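Giardin subunit alpha-1 (Giardia intestinalis, PDB 4EVF) is a calcium-regulated annexin that binds phosphatidylserine-containing membranes and is involved in parasite attachment to the intestinal mucosa and in remodelling of its cytoskeleton. Local coordinates at residues K48-P51 and D52-K56; D84-S87 and G88-H92; G179-P182 and S183-R187; R278-D281 and K282-P286. All coordinates share one frame; numbering follows the deposited sequence.

Contact 1 (K48-P51 and D52-K56); sequences KELP and DDIKK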
loop_
_atom_site.group_PDB
_atom_site.type_symbol
_atom_site.label_atom_id
_atom_site.label_comp_id
_atom_site.label_asym_id
_atom_site.label_seq_id
_atom_site.Cartn_x
_atom_site.Cartn_y
_atom_site.Cartn_z
ATOM N N LYS A 48 9.470 -21.968 -17.864
ATOM C CA LYS A 48 8.439 -22.017 -16.822
ATOM C C LYS A 48 8.290 -20.629 -16.221
ATOM O O LYS A 48 9.266 -19.903 -16.087
ATOM C CB LYS A 48 8.807 -23.021 -15.713
ATOM C CG LYS A 48 8.617 -24.490 -16.083
ATOM C CD LYS A 48 8.876 -25.418 -14.894
ATOM C CE LYS A 48 10.301 -25.987 -14.883
ATOM N NZ LYS A 48 11.372 -24.961 -14.688
ATOM N N GLU A 49 7.073 -20.253 -15.850
ATOM C CA GLU A 49 6.866 -18.953 -15.232
ATOM C C GLU A 49 7.414 -18.916 -13.795
ATOM O O GLU A 49 7.188 -19.846 -13.010
ATOM C CB GLU A 49 5.387 -18.606 -15.247
ATOM C CG GLU A 49 5.121 -17.126 -15.358
ATOM C CD GLU A 49 4.684 -16.720 -16.755
ATOM O OE1 GLU A 49 5.095 -17.388 -17.732
ATOM O OE2 GLU A 49 3.916 -15.740 -16.865
ATOM N N LEU A 50 8.121 -17.838 -13.460
ATOM C CA LEU A 50 8.826 -17.728 -12.182
ATOM C C LEU A 50 7.920 -17.907 -10.955
ATOM O O LEU A 50 8.255 -18.662 -10.040
ATOM C CB LEU A 50 9.611 -16.416 -12.124
ATOM C CG LEU A 50 10.466 -16.031 -10.921
ATOM C CD1 LEU A 50 11.350 -17.171 -10.444
ATOM C CD2 LEU A 50 11.306 -14.798 -11.286
ATOM N N PRO A 51 6.773 -17.212 -10.925
ATOM C CA PRO A 51 5.790 -17.452 -9.860
ATOM C C PRO A 51 5.288 -18.904 -9.814
ATOM O O PRO A 51 5.060 -19.423 -8.721
ATOM C CB PRO A 51 4.642 -16.495 -10.208
ATOM C CG PRO A 51 4.906 -16.056 -11.654
ATOM C CD PRO A 51 6.392 -16.079 -11.784
ATOM N N ASP A 52 5.126 -19.549 -10.966
ATOM C CA ASP A 52 4.705 -20.951 -11.000
ATOM C C ASP A 52 5.771 -21.880 -10.413
ATOM O O ASP A 52 5.452 -22.861 -9.740
ATOM C CB ASP A 52 4.345 -21.405 -12.425
ATOM C CG ASP A 52 3.047 -20.792 -12.932
ATOM O OD1 ASP A 52 2.318 -20.180 -12.124
ATOM O OD2 ASP A 52 2.747 -20.929 -14.141
ATOM N N ASP A 53 7.038 -21.575 -10.666
ATOM C CA ASP A 53 8.118 -22.397 -10.135
ATOM C C ASP A 53 8.228 -22.199 -8.627
ATOM O O ASP A 53 8.348 -23.163 -7.866
ATOM C CB ASP A 53 9.443 -22.095 -10.848
ATOM C CG ASP A 53 9.717 -23.054 -12.004
ATOM O OD1 ASP A 53 8.843 -23.893 -12.297
ATOM O OD2 ASP A 53 10.805 -22.966 -12.620
ATOM N N ILE A 54 8.155 -20.945 -8.197
ATOM C CA ILE A 54 8.124 -20.619 -6.774
ATOM C C ILE A 54 6.997 -21.360 -6.042
ATOM O O ILE A 54 7.220 -21.984 -5.001
ATOM C CB ILE A 54 7.977 -19.105 -6.568
ATOM C CG1 ILE A 54 9.179 -18.382 -7.169
ATOM C CG2 ILE A 54 7.827 -18.758 -5.084
ATOM C CD1 ILE A 54 9.019 -16.891 -7.200
ATOM N N LYS A 55 5.792 -21.302 -6.594
ATOM C CA LYS A 55 4.654 -21.976 -5.980
ATOM C C LYS A 55 4.913 -23.471 -5.831
ATOM O O LYS A 55 4.570 -24.073 -4.815
ATOM C CB LYS A 55 3.379 -21.747 -6.793
ATOM C CG LYS A 55 2.177 -22.510 -6.261
ATOM C CD LYS A 55 0.912 -22.159 -7.023
ATOM C CE LYS A 55 -0.320 -22.803 -6.388
ATOM N NZ LYS A 55 -1.589 -22.342 -7.031
ATOM N N LYS A 56 5.517 -24.072 -6.851
ATOM C CA LYS A 56 5.783 -25.503 -6.821
ATOM C C LYS A 56 6.874 -25.867 -5.823
ATOM O O LYS A 56 6.866 -26.962 -5.274
ATOM C CB LYS A 56 6.142 -26.025 -8.215
ATOM C CG LYS A 56 5.026 -25.876 -9.246
ATOM C CD LYS A 56 5.346 -26.644 -10.525
ATOM C CE LYS A 56 4.588 -26.080 -11.731
ATOM N NZ LYS A 56 3.177 -26.538 -11.843
#
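The chain of K48 turns at its outer bonds (chi3 -96°) and doubles back on D53, whose own chi1 of -95° leans its carboxylate to meet it at the N-terminal start of helix 50-57, in the first annexin repeat. K48 NZ reaches D53 OD2 at 2.9 Å, a salt bridge made on the syn lone pair, while K48 CD passes 3.0 Å from D53 OD1. The two side chains cross at about a right angle; the lysine methylenes lie close to the carboxylate, whose charge NZ balances. Y42 OH of helix 32-46 also bonds to D53 OD2, which gives the buried acid two partners, and K12 adds a long, weak ion pair. E49 occupies the N-cap position, and its carbonyl opens the helical bonding by accepting from D53 N. On the inner face, L50 CD1 lies 4.0 Å from I54 CD1, one helical turn on, and both side chains pack against I15 of helix 4-16 and F71. The same turn is closed by a nearly straight backbone bond, I54 N to L50 O at 2.9 Å and 172°, with I54 CG1 only 3.0 Å from that same L50 O.

Contact 2 (D84-S87 and G88-H92); sequences DALS and GRNDH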
loop_
_atom_site.group_PDB
_atom_site.type_symbol
_atom_site.label_atom_id
_atom_site.label_comp_id
_atom_site.label_asym_id
_atom_site.label_seq_id
_atom_site.Cartn_x
_atom_site.Cartn_y
_atom_site.Cartn_z
ATOM N N ASP A 84 -10.715 -9.752 -4.121
ATOM C CA ASP A 84 -10.804 -10.496 -2.866
ATOM C C ASP A 84 -11.486 -9.669 -1.769
ATOM O O ASP A 84 -12.352 -10.170 -1.035
ATOM C CB ASP A 84 -9.412 -10.904 -2.397
ATOM C CG ASP A 84 -8.785 -11.978 -3.269
ATOM O OD1 ASP A 84 -7.672 -12.420 -2.916
ATOM O OD2 ASP A 84 -9.397 -12.383 -4.286
ATOM N N ALA A 85 -11.094 -8.401 -1.663
ATOM C CA ALA A 85 -11.657 -7.521 -0.643
ATOM C C ALA A 85 -13.155 -7.328 -0.843
ATOM O O ALA A 85 -13.856 -6.965 0.089
ATOM C CB ALA A 85 -10.939 -6.162 -0.630
ATOM N N LEU A 86 -13.638 -7.573 -2.059
ATOM C CA LEU A 86 -15.043 -7.369 -2.391
ATOM C C LEU A 86 -15.829 -8.674 -2.441
ATOM O O LEU A 86 -17.057 -8.651 -2.472
ATOM C CB LEU A 86 -15.191 -6.648 -3.745
ATOM C CG LEU A 86 -14.741 -5.184 -3.799
ATOM C CD1 LEU A 86 -14.685 -4.649 -5.244
ATOM C CD2 LEU A 86 -15.613 -4.304 -2.919
ATOM N N SER A 87 -15.122 -9.800 -2.460
ATOM C CA SER A 87 -15.753 -11.107 -2.661
ATOM C C SER A 87 -16.713 -11.488 -1.522
ATOM O O SER A 87 -17.738 -12.120 -1.760
ATOM C CB SER A 87 -14.694 -12.203 -2.884
ATOM O OG SER A 87 -13.815 -12.322 -1.775
ATOM N N GLY A 88 -16.378 -11.101 -0.294
ATOM C CA GLY A 88 -17.233 -11.354 0.856
ATOM C C GLY A 88 -17.639 -10.062 1.537
ATOM O O GLY A 88 -17.875 -9.050 0.879
ATOM N N ARG A 89 -17.719 -10.090 2.863
ATOM C CA ARG A 89 -17.906 -8.873 3.645
ATOM C C ARG A 89 -16.787 -7.896 3.293
ATOM O O ARG A 89 -15.624 -8.293 3.225
ATOM C CB ARG A 89 -17.823 -9.231 5.119
ATOM C CG ARG A 89 -18.588 -8.342 6.072
ATOM C CD ARG A 89 -18.683 -9.058 7.427
ATOM N NE ARG A 89 -18.023 -10.360 7.329
ATOM C CZ ARG A 89 -17.490 -11.018 8.352
ATOM N NH1 ARG A 89 -17.549 -10.506 9.575
ATOM N NH2 ARG A 89 -16.891 -12.187 8.144
ATOM N N ASN A 90 -17.117 -6.628 3.067
ATOM C CA ASN A 90 -16.090 -5.680 2.622
ATOM C C ASN A 90 -14.856 -5.686 3.530
ATOM O O ASN A 90 -14.976 -5.497 4.737
ATOM C CB ASN A 90 -16.649 -4.258 2.526
ATOM C CG ASN A 90 -17.713 -4.103 1.437
ATOM O OD1 ASN A 90 -17.770 -4.869 0.470
ATOM N ND2 ASN A 90 -18.557 -3.103 1.596
ATOM N N ASP A 91 -13.670 -5.890 2.950
ATOM C CA ASP A 91 -12.434 -5.918 3.733
ATOM C C ASP A 91 -11.846 -4.513 3.826
ATOM O O ASP A 91 -11.049 -4.111 2.979
ATOM C CB ASP A 91 -11.415 -6.896 3.114
ATOM C CG ASP A 91 -10.244 -7.224 4.058
ATOM O OD1 ASP A 91 -9.920 -6.395 4.939
ATOM O OD2 ASP A 91 -9.637 -8.318 3.912
ATOM N N HIS A 92 -12.228 -3.755 4.857
ATOM C CA HIS A 92 -11.796 -2.356 4.925
ATOM C C HIS A 92 -10.280 -2.209 5.070
ATOM O O HIS A 92 -9.684 -1.286 4.515
ATOM C CB HIS A 92 -12.516 -1.601 6.053
ATOM C CG HIS A 92 -13.999 -1.506 5.868
ATOM N ND1 HIS A 92 -14.810 -0.774 6.708
ATOM C CD2 HIS A 92 -14.818 -2.046 4.934
ATOM C CE1 HIS A 92 -16.064 -0.875 6.308
ATOM N NE2 HIS A 92 -16.098 -1.642 5.234
HETATM O O HOH W 1 -14.248 -9.574 1.293
#
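A helix C-terminus and the short connection to the next helix form this contact in the second annexin repeat: helix 74-87 ends, and residues 88-91 fold back beside its last turn before helix 92-100 starts. The one direct hydrogen bond between the two segments runs from D91 N to A85 O, 3.1 Å long, arriving in the carbonyl plane on a lone pair. Beside it D91 CB packs on A85 CB at 3.8 Å, an apolar touch made by the stem of the aspartate. With CG anti to the backbone N (chi1 -166°), the D91 carboxylate is carried on toward helix 92-100, where OD1 accepts from A94 N and caps that helix. S87 turns its hydroxyl back along the helix: chi1 of 60° sets OG between the backbone N and the carbonyl carbon, and OG donates to D84 O at 2.7 Å. D84 O also takes S87 N, so the two donors grip one carbonyl of the last turn. A water accepts from G88 N at 3.1 Å and lies within hydrogen-bonding distance of the D84 and R89 carbonyl oxygens, inside the bend of the chain. Farther round, L86 CD2 rests 4.1 Å from N90 OD1, while N90 ND2 donates to D129 O of helix 122-130. The whole is a short helix-to-helix connection of the all-helical annexin fold, with an aspartate N-cap beginning the second helix.

Contact 3 (G179-P182 and S183-R187); sequences GTVP and SAEYR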
loop_
_atom_site.group_PDB
_atom_site.type_symbol
_atom_site.label_atom_id
_atom_site.label_comp_id
_atom_site.label_asym_id
_atom_site.label_seq_id
_atom_site.Cartn_x
_atom_site.Cartn_y
_atom_site.Cartn_z
ATOM N N GLY A 179 -9.671 14.423 -0.955
ATOM C CA GLY A 179 -9.782 13.719 -2.221
ATOM C C GLY A 179 -9.144 14.379 -3.439
ATOM O O GLY A 179 -8.927 13.705 -4.456
ATOM N N THR A 180 -8.829 15.676 -3.357
ATOM C CA THR A 180 -8.316 16.400 -4.533
ATOM C C THR A 180 -7.050 17.239 -4.317
ATOM O O THR A 180 -6.470 17.760 -5.282
ATOM C CB THR A 180 -9.401 17.331 -5.163
ATOM O OG1 THR A 180 -9.756 18.364 -4.239
ATOM C CG2 THR A 180 -10.657 16.548 -5.557
ATOM N N VAL A 181 -6.628 17.409 -3.072
ATOM C CA VAL A 181 -5.435 18.204 -2.817
ATOM C C VAL A 181 -4.201 17.455 -3.314
ATOM O O VAL A 181 -4.072 16.254 -3.097
ATOM C CB VAL A 181 -5.270 18.571 -1.321
ATOM C CG1 VAL A 181 -4.901 17.344 -0.505
ATOM C CG2 VAL A 181 -4.209 19.643 -1.157
ATOM N N PRO A 182 -3.296 18.164 -4.007
ATOM C CA PRO A 182 -2.056 17.517 -4.442
ATOM C C PRO A 182 -1.162 17.274 -3.240
ATOM O O PRO A 182 -1.168 18.078 -2.318
ATOM C CB PRO A 182 -1.430 18.550 -5.394
ATOM C CG PRO A 182 -2.591 19.421 -5.839
ATOM C CD PRO A 182 -3.475 19.495 -4.617
ATOM N N SER A 183 -0.425 16.167 -3.237
ATOM C CA SER A 183 0.451 15.851 -2.119
ATOM C C SER A 183 1.463 16.957 -1.864
ATOM O O SER A 183 1.739 17.312 -0.715
ATOM C CB SER A 183 1.195 14.538 -2.369
ATOM O OG SER A 183 0.289 13.458 -2.464
ATOM N N ALA A 184 2.026 17.498 -2.944
ATOM C CA ALA A 184 3.064 18.508 -2.804
ATOM C C ALA A 184 2.563 19.707 -2.006
ATOM O O ALA A 184 3.337 20.351 -1.316
ATOM C CB ALA A 184 3.581 18.941 -4.171
ATOM N N GLU A 185 1.265 19.993 -2.108
ATOM C CA GLU A 185 0.658 21.122 -1.403
ATOM C C GLU A 185 0.245 20.719 -0.003
ATOM O O GLU A 185 0.264 21.527 0.929
ATOM C CB GLU A 185 -0.568 21.628 -2.171
ATOM C CG GLU A 185 -0.274 21.972 -3.626
ATOM C CD GLU A 185 -1.354 22.819 -4.274
ATOM O OE1 GLU A 185 -2.498 22.851 -3.752
ATOM O OE2 GLU A 185 -1.054 23.465 -5.305
ATOM N N TYR A 186 -0.132 19.460 0.152
ATOM C CA TYR A 186 -0.637 19.006 1.448
ATOM C C TYR A 186 0.370 19.219 2.572
ATOM O O TYR A 186 0.023 19.738 3.636
ATOM C CB TYR A 186 -1.052 17.541 1.382
ATOM C CG TYR A 186 -1.672 17.041 2.673
ATOM C CD1 TYR A 186 -3.003 17.311 2.970
ATOM C CD2 TYR A 186 -0.927 16.300 3.590
ATOM C CE1 TYR A 186 -3.585 16.846 4.145
ATOM C CE2 TYR A 186 -1.506 15.829 4.772
ATOM C CZ TYR A 186 -2.834 16.109 5.041
ATOM O OH TYR A 186 -3.432 15.658 6.209
ATOM N N ARG A 187 1.620 18.839 2.324
ATOM C CA ARG A 187 2.673 18.902 3.339
ATOM C C ARG A 187 2.829 20.295 3.963
ATOM O O ARG A 187 2.839 20.430 5.196
ATOM C CB ARG A 187 3.995 18.386 2.753
ATOM C CG ARG A 187 3.777 17.193 1.807
ATOM C CD ARG A 187 5.061 16.525 1.315
ATOM N NE ARG A 187 4.773 15.181 0.803
ATOM C CZ ARG A 187 4.735 14.842 -0.485
ATOM N NH1 ARG A 187 4.996 15.742 -1.435
ATOM N NH2 ARG A 187 4.451 13.587 -0.828
#
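P182 O, at the N-cap position of helix 183-196, accepts from Y186 N at 3.0 Å, in the carbonyl plane, and takes a second, weak bond from E185 N. Extended backbone at V181 and P182 separates this first turn from helix 171-180. The side chain of E185 returns over the proline: its CG stands anti to the carbonyl carbon (chi1 -54°), the chain beyond is extended, and the two side chains cross at a slant. E185 OE1 comes 3.6 Å from P182 CD, and E185 CG lies 4.0 Å from P182 CB, so the aliphatic stem and the carboxylate end both lie against the pyrrolidine ring. That end is fixed from outside, OE1 by R151 N and OE2 by S150 OG. On another flank V181 CG1 meets Y186 CD1 at 4.0 Å, approaching the ring obliquely. L224 of helix 211-225 touches both V181 and Y186, and Y186 OH bonds to H221 ND1 of that helix, holding the buried phenol at its far end. A first helical turn that starts from a proline at the N-cap position and packs on a neighbouring helix forms the helix-to-helix link here in the third annexin repeat.

Contact 4 (R278-D281 and K282-P286); sequences RCFD and KRMAP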
loop_
_atom_site.group_PDB
_atom_site.type_symbol
_atom_site.label_atom_id
_atom_site.label_comp_id
_atom_site.label_asym_id
_atom_site.label_seq_id
_atom_site.Cartn_x
_atom_site.Cartn_y
_atom_site.Cartn_z
ATOM N N ARG A 278 9.255 -9.627 16.614
ATOM C CA ARG A 278 8.379 -10.039 17.699
ATOM C C ARG A 278 7.031 -10.544 17.197
ATOM O O ARG A 278 6.544 -11.593 17.630
ATOM C CB ARG A 278 8.178 -8.874 18.662
ATOM C CG ARG A 278 7.366 -9.237 19.887
ATOM C CD ARG A 278 7.114 -8.022 20.761
ATOM N NE ARG A 278 6.093 -7.164 20.186
ATOM C CZ ARG A 278 6.355 -6.019 19.571
ATOM N NH1 ARG A 278 7.608 -5.597 19.485
ATOM N NH2 ARG A 278 5.367 -5.292 19.067
ATOM N N CYS A 279 6.441 -9.803 16.264
ATOM C CA CYS A 279 5.037 -9.985 15.917
ATOM C C CYS A 279 4.761 -11.079 14.893
ATOM O O CYS A 279 3.652 -11.608 14.834
ATOM C CB CYS A 279 4.446 -8.644 15.467
ATOM S SG CYS A 279 4.617 -7.383 16.767
ATOM N N PHE A 280 5.775 -11.428 14.106
ATOM C CA PHE A 280 5.639 -12.452 13.069
ATOM C C PHE A 280 6.427 -13.734 13.385
ATOM O O PHE A 280 7.427 -13.691 14.091
ATOM C CB PHE A 280 6.031 -11.859 11.705
ATOM C CG PHE A 280 5.067 -10.817 11.228
ATOM C CD1 PHE A 280 4.001 -11.168 10.415
ATOM C CD2 PHE A 280 5.192 -9.504 11.636
ATOM C CE1 PHE A 280 3.085 -10.220 10.001
ATOM C CE2 PHE A 280 4.278 -8.547 11.226
ATOM C CZ PHE A 280 3.223 -8.907 10.410
ATOM N N ASP A 281 5.964 -14.870 12.863
ATOM C CA ASP A 281 6.572 -16.162 13.198
ATOM C C ASP A 281 7.938 -16.398 12.563
ATOM O O ASP A 281 8.438 -15.574 11.787
ATOM C CB ASP A 281 5.625 -17.347 12.926
ATOM C CG ASP A 281 5.482 -17.677 11.438
ATOM O OD1 ASP A 281 6.433 -17.447 10.661
ATOM O OD2 ASP A 281 4.403 -18.176 11.045
ATOM N N LYS A 282 8.524 -17.543 12.912
ATOM C CA LYS A 282 9.895 -17.889 12.553
ATOM C C LYS A 282 10.155 -17.870 11.048
ATOM O O LYS A 282 11.250 -17.520 10.613
ATOM C CB LYS A 282 10.235 -19.277 13.102
ATOM C CG LYS A 282 11.613 -19.360 13.705
ATOM C CD LYS A 282 11.794 -20.642 14.499
ATOM C CE LYS A 282 11.872 -21.858 13.602
ATOM N NZ LYS A 282 12.070 -23.088 14.423
ATOM N N ARG A 283 9.155 -18.282 10.277
ATOM C CA ARG A 283 9.247 -18.338 8.815
ATOM C C ARG A 283 9.034 -16.958 8.177
ATOM O O ARG A 283 9.885 -16.469 7.430
ATOM C CB ARG A 283 8.232 -19.354 8.270
ATOM C CG ARG A 283 8.284 -19.575 6.762
ATOM C CD ARG A 283 7.141 -20.470 6.313
ATOM N NE ARG A 283 7.122 -20.693 4.867
ATOM C CZ ARG A 283 6.068 -21.164 4.207
ATOM N NH1 ARG A 283 4.951 -21.447 4.861
ATOM N NH2 ARG A 283 6.123 -21.342 2.894
ATOM N N MET A 284 7.906 -16.328 8.486
ATOM C CA MET A 284 7.532 -15.063 7.854
ATOM C C MET A 284 8.464 -13.906 8.190
ATOM O O MET A 284 8.797 -13.095 7.321
ATOM C CB MET A 284 6.105 -14.674 8.248
ATOM C CG MET A 284 5.694 -13.286 7.777
ATOM S SD MET A 284 5.569 -13.180 5.963
ATOM C CE MET A 284 4.157 -14.239 5.675
ATOM N N ALA A 285 8.871 -13.811 9.452
ATOM C CA ALA A 285 9.633 -12.648 9.902
ATOM C C ALA A 285 10.936 -12.380 9.128
ATOM O O ALA A 285 11.190 -11.247 8.714
ATOM C CB ALA A 285 9.894 -12.714 11.402
ATOM N N PRO A 286 11.782 -13.408 8.954
ATOM C CA PRO A 286 13.023 -13.137 8.222
ATOM C C PRO A 286 12.738 -12.695 6.786
ATOM O O PRO A 286 13.473 -11.886 6.224
ATOM C CB PRO A 286 13.760 -14.488 8.243
ATOM C CG PRO A 286 12.741 -15.500 8.640
ATOM C CD PRO A 286 11.745 -14.777 9.499
#
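D281 is the centre of this tight link between helices 272-279 and 284-292, with F280 and M284 packed alongside. A chi1 of 75° tucks D281 CG back over its own main chain and turns the carboxylate over the amides that lead into the next helix, a capping interaction. There OD1 accepts from M284 N at 2.9 Å, a nearly straight bond of 169°, and more weakly from R283 N, also at 2.9 Å but bent to 125°. The aspartate's main chain adds to this: D281 O takes A285 N at 3.0 Å, so side chain and backbone of one residue together accept from three successive amides. A negative carboxylate here probably also suits the positive end of the helix dipole. F280 supplies the apolar half. Its side chain lies next to that of M284, both pointing the same way, with F280 CD1 3.8 Å from M284 CG, and F280 CB meets A285 CB at 4.0 Å. Beyond the link F280 rests on C239 of helix 227-240 and M248 of helix 245-255, whereas M284 touches E245 of helix 245-255 and S62 and E63 of helix 62-70, wedging the turn among these helices of the fourth and first repeats.

How the contacts relate
All four contacts lie at helix ends, one in each annexin repeat, and none touches another; the closest pair, contacts 1 and 4, has nearest atoms about 8 Å apart. Each is partly buried, and contact 1 even places an acid, D53, in the interior. Contacts 2, 3 and 4 span the link from one helix to the next, whereas contact 1 lies at the start of a single helix. Their chemistry differs: a charged pair dominates contact 1, a water and backbone carbonyls contact 2, a proline ring against a glutamate contact 3, and a side-chain cap contact 4. Helix 62-70 borders both contacts 1 and 4, while contact 3 lies on the opposite side of the chain's centre from these two.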